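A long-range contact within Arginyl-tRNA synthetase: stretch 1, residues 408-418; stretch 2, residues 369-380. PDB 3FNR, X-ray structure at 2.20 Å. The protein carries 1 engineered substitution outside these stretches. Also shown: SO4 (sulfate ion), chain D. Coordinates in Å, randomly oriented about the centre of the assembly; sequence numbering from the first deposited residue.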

# COMPACT_ATOMS: atom_id res chain seq x y z
N ALA A 408 -13.82 -12.84 17.27
CA ALA A 408 -13.92 -13.13 18.69
C ALA A 408 -15.36 -13.48 19.07
O ALA A 408 -15.62 -14.51 19.68
CB ALA A 408 -13.44 -11.94 19.51
N ASN A 409 -16.30 -12.61 18.67
CA ASN A 409 -17.71 -12.79 18.95
C ASN A 409 -18.30 -14.01 18.27
O ASN A 409 -19.10 -14.72 18.89
CB ASN A 409 -18.49 -11.54 18.58
CG ASN A 409 -18.12 -10.37 19.46
OD1 ASN A 409 -17.82 -10.54 20.64
ND2 ASN A 409 -18.12 -9.18 18.88
N PHE A 410 -17.91 -14.28 17.02
CA PHE A 410 -18.34 -15.51 16.36
C PHE A 410 -17.88 -16.75 17.12
O PHE A 410 -18.70 -17.61 17.43
CB PHE A 410 -17.83 -15.64 14.92
CG PHE A 410 -17.99 -17.04 14.37
CD1 PHE A 410 -19.24 -17.49 13.98
CD2 PHE A 410 -16.90 -17.91 14.28
CE1 PHE A 410 -19.41 -18.79 13.51
CE2 PHE A 410 -17.06 -19.20 13.81
CZ PHE A 410 -18.31 -19.65 13.43
N HIS A 411 -16.58 -16.83 17.38
CA HIS A 411 -15.99 -17.98 18.05
C HIS A 411 -16.72 -18.28 19.35
O HIS A 411 -17.12 -19.41 19.58
CB HIS A 411 -14.49 -17.77 18.30
CG HIS A 411 -13.63 -18.00 17.09
ND1 HIS A 411 -13.62 -19.19 16.41
CD2 HIS A 411 -12.74 -17.20 16.46
CE1 HIS A 411 -12.76 -19.12 15.40
NE2 HIS A 411 -12.22 -17.91 15.41
N LYS A 412 -16.91 -17.24 20.16
CA LYS A 412 -17.58 -17.36 21.43
C LYS A 412 -19.03 -17.83 21.24
O LYS A 412 -19.48 -18.74 21.93
CB LYS A 412 -17.51 -16.04 22.20
CG LYS A 412 -17.85 -16.20 23.68
CD LYS A 412 -18.45 -14.93 24.28
CE LYS A 412 -18.63 -15.07 25.79
NZ LYS A 412 -19.37 -16.31 26.18
N PHE A 413 -19.74 -17.24 20.29
CA PHE A 413 -21.10 -17.68 19.98
C PHE A 413 -21.17 -19.16 19.60
O PHE A 413 -21.99 -19.90 20.15
CB PHE A 413 -21.74 -16.83 18.88
CG PHE A 413 -23.17 -17.20 18.58
CD1 PHE A 413 -23.49 -17.99 17.48
CD2 PHE A 413 -24.19 -16.77 19.42
CE1 PHE A 413 -24.82 -18.33 17.23
CE2 PHE A 413 -25.51 -17.10 19.17
CZ PHE A 413 -25.84 -17.87 18.09
N TYR A 414 -20.33 -19.59 18.66
CA TYR A 414 -20.38 -20.97 18.16
C TYR A 414 -19.96 -22.00 19.22
O TYR A 414 -20.47 -23.12 19.21
CB TYR A 414 -19.57 -21.10 16.87
CG TYR A 414 -19.60 -22.46 16.20
CD1 TYR A 414 -18.47 -22.95 15.58
CD2 TYR A 414 -20.75 -23.26 16.18
CE1 TYR A 414 -18.45 -24.19 14.96
CE2 TYR A 414 -20.75 -24.52 15.56
CZ TYR A 414 -19.59 -24.97 14.95
OH TYR A 414 -19.52 -26.19 14.32
N ASN A 415 -19.08 -21.61 20.13
CA ASN A 415 -18.68 -22.45 21.25
C ASN A 415 -19.85 -22.73 22.18
O ASN A 415 -19.91 -23.80 22.80
CB ASN A 415 -17.55 -21.79 22.04
CG ASN A 415 -16.22 -21.81 21.30
OD1 ASN A 415 -16.09 -22.38 20.21
ND2 ASN A 415 -15.23 -21.14 21.87
N GLU A 416 -20.76 -21.76 22.28
CA GLU A 416 -21.83 -21.82 23.25
C GLU A 416 -23.15 -22.27 22.63
O GLU A 416 -24.16 -22.40 23.32
CB GLU A 416 -22.03 -20.47 23.94
CG GLU A 416 -20.79 -19.87 24.64
CD GLU A 416 -20.18 -20.74 25.73
OE1 GLU A 416 -18.93 -20.77 25.84
OE2 GLU A 416 -20.93 -21.40 26.49
N ASN A 417 -23.14 -22.50 21.32
CA ASN A 417 -24.37 -22.83 20.61
C ASN A 417 -24.23 -24.05 19.71
O ASN A 417 -23.38 -24.09 18.82
CB ASN A 417 -24.89 -21.63 19.81
CG ASN A 417 -25.43 -20.52 20.71
OD1 ASN A 417 -26.63 -20.45 20.98
ND2 ASN A 417 -24.55 -19.65 21.18
N LYS A 418 -25.06 -25.05 19.97
CA LYS A 418 -25.10 -26.27 19.17
C LYS A 418 -25.82 -25.95 17.86
O LYS A 418 -26.85 -25.27 17.88
CB LYS A 418 -25.83 -27.37 19.93
CG LYS A 418 -25.27 -28.78 19.74
CD LYS A 418 -25.76 -29.43 18.46
CE LYS A 418 -25.87 -30.93 18.62
NZ LYS A 418 -27.24 -31.34 19.05
S SO4 D . -22.10 -28.33 16.13
O1 SO4 D . -23.19 -28.50 15.18
O2 SO4 D . -20.87 -28.10 15.38
O3 SO4 D . -22.37 -27.21 17.02
O4 SO4 D . -21.98 -29.53 16.94
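Stretch 2 369-380: LNQDGVNLLFEA

Stretch 2 enters as a short extended segment, Leu369 and Asn370, and turns at Gln371 into a helix that runs through Ala380 and continues beyond it. This helix packs against the helix of stretch 1 in a roughly antiparallel sense: the two N-to-C directions make an angle of 151° (signed crossing angle -151°), and the axes approach to 10.3 Å. The register follows from the direction, with the CA of Asn409 lying 6.9 Å from the CA of Leu376 and, one turn further along stretch 1, the CA of Phe413 lying 7.0 Å from the CA of Asp372. The contact is modest, burying 336 Å² over both sides.

One polar link joins the two helices. Asn409, whose CB points toward stretch 2, presents its amide nitrogen to the carboxylate of Glu379, with ND2 of Asn409 2.9 Å from OE2 of Glu379 at a favourable angle of 154°. The same ND2 lies 2.9 Å from OE1 of Glu379, but there the angle of 134° makes the bond weak. Both carboxylate oxygens are thus served by a single amide group.

Next to this link the contact becomes apolar. Leu376 places CD1 3.9 Å from CB of Asn409 and 3.7 Å from the backbone N of Phe410, while its CD2 lies 3.9 Å from CB of Phe413. Phe413, with chi1 in the t well, directs its ring at the first turn of the stretch 2 helix. CB of Asp372 meets the ring edge, 3.9 Å from CD2 of Phe413, and N of Gly373 is 3.6 Å from CE2 of Phe413.

That nitrogen is not left unsatisfied beside the aromatic ring. Asn370 occupies the N-cap position, and its OD1 accepts from N of Gly373 at 2.8 Å; the same OD1 sits at the edge of the Phe413 ring, 3.5 Å from CE2. In the same first turn, N of Val374 donates to O of Asn370 at 2.9 Å, beginning the regular backbone pattern. Within stretch 2, and without touching stretch 1, NE2 of Gln371 donates to OD1 of Asn375 at 3.1 Å.

Asn417 plays a comparable local role in stretch 1, its ND2 donating to O of Phe413 at 2.8 Å and 168°. Its OD1 comes within 3.7 Å of ND2 of Asn370, a proximity rather than a hydrogen bond. Apart from the helix contact, OH of Tyr414 donates to O2 of the sulfate ion at 2.6 Å.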

# COMPACT_ATOMS: atom_id res chain seq x y z
N LEU A 369 -33.19 -16.36 16.83
CA LEU A 369 -31.90 -15.91 17.36
C LEU A 369 -32.02 -15.28 18.75
O LEU A 369 -32.88 -14.43 18.99
CB LEU A 369 -31.27 -14.91 16.40
CG LEU A 369 -30.13 -15.34 15.46
CD1 LEU A 369 -30.19 -16.79 15.04
CD2 LEU A 369 -30.12 -14.43 14.23
N ASN A 370 -31.16 -15.72 19.67
CA ASN A 370 -31.05 -15.10 20.98
C ASN A 370 -30.32 -13.76 20.86
O ASN A 370 -29.82 -13.43 19.78
CB ASN A 370 -30.39 -16.05 22.00
CG ASN A 370 -28.94 -16.40 21.67
OD1 ASN A 370 -28.27 -15.73 20.88
ND2 ASN A 370 -28.44 -17.46 22.28
N GLN A 371 -30.23 -13.01 21.95
CA GLN A 371 -29.59 -11.69 21.95
C GLN A 371 -28.16 -11.70 21.41
O GLN A 371 -27.78 -10.80 20.65
CB GLN A 371 -29.62 -11.09 23.36
CG GLN A 371 -29.18 -9.64 23.46
CD GLN A 371 -30.05 -8.70 22.65
OE1 GLN A 371 -31.23 -8.51 22.94
NE2 GLN A 371 -29.45 -8.10 21.62
N ASP A 372 -27.39 -12.72 21.79
CA ASP A 372 -26.03 -12.92 21.28
C ASP A 372 -26.00 -13.13 19.78
O ASP A 372 -25.08 -12.67 19.11
CB ASP A 372 -25.36 -14.12 21.96
CG ASP A 372 -24.79 -13.79 23.33
OD1 ASP A 372 -24.95 -14.61 24.26
OD2 ASP A 372 -24.17 -12.71 23.47
N GLY A 373 -27.00 -13.84 19.25
CA GLY A 373 -27.12 -14.06 17.82
C GLY A 373 -27.50 -12.79 17.08
O GLY A 373 -26.98 -12.53 16.00
N VAL A 374 -28.41 -12.00 17.66
CA VAL A 374 -28.83 -10.74 17.05
C VAL A 374 -27.68 -9.72 17.02
O VAL A 374 -27.49 -9.02 16.03
CB VAL A 374 -30.08 -10.13 17.74
CG1 VAL A 374 -30.51 -8.82 17.05
CG2 VAL A 374 -31.25 -11.13 17.74
N ASN A 375 -26.89 -9.66 18.10
CA ASN A 375 -25.70 -8.81 18.14
C ASN A 375 -24.73 -9.17 17.02
O ASN A 375 -24.21 -8.29 16.34
CB ASN A 375 -24.96 -8.92 19.48
CG ASN A 375 -25.72 -8.28 20.63
OD1 ASN A 375 -26.67 -7.52 20.44
ND2 ASN A 375 -25.27 -8.56 21.84
N LEU A 376 -24.51 -10.47 16.85
CA LEU A 376 -23.58 -10.98 15.86
C LEU A 376 -24.09 -10.73 14.46
O LEU A 376 -23.31 -10.42 13.56
CB LEU A 376 -23.32 -12.47 16.08
CG LEU A 376 -22.20 -13.17 15.30
CD1 LEU A 376 -20.84 -12.57 15.60
CD2 LEU A 376 -22.22 -14.65 15.63
N LEU A 377 -25.41 -10.85 14.29
CA LEU A 377 -26.09 -10.50 13.04
C LEU A 377 -25.89 -9.02 12.72
O LEU A 377 -25.50 -8.68 11.61
CB LEU A 377 -27.58 -10.84 13.14
CG LEU A 377 -28.57 -10.37 12.07
CD1 LEU A 377 -28.24 -10.95 10.71
CD2 LEU A 377 -29.99 -10.75 12.47
N PHE A 378 -26.17 -8.16 13.71
CA PHE A 378 -25.95 -6.73 13.55
C PHE A 378 -24.51 -6.44 13.17
O PHE A 378 -24.26 -5.67 12.24
CB PHE A 378 -26.29 -5.95 14.82
CG PHE A 378 -26.02 -4.46 14.70
CD1 PHE A 378 -26.94 -3.63 14.06
CD2 PHE A 378 -24.83 -3.91 15.18
CE1 PHE A 378 -26.69 -2.26 13.92
CE2 PHE A 378 -24.57 -2.54 15.05
CZ PHE A 378 -25.50 -1.72 14.42
N GLU A 379 -23.58 -7.07 13.89
CA GLU A 379 -22.15 -6.89 13.67
C GLU A 379 -21.77 -7.27 12.24
O GLU A 379 -21.01 -6.55 11.59
CB GLU A 379 -21.35 -7.72 14.69
CG GLU A 379 -19.89 -7.30 14.84
CD GLU A 379 -19.16 -8.04 15.97
OE1 GLU A 379 -18.12 -7.54 16.43
OE2 GLU A 379 -19.64 -9.11 16.40
N ALA A 380 -22.32 -8.38 11.75
CA ALA A 380 -22.08 -8.81 10.37
C ALA A 380 -22.50 -7.73 9.38
O ALA A 380 -21.73 -7.35 8.51
CB ALA A 380 -22.79 -10.14 10.07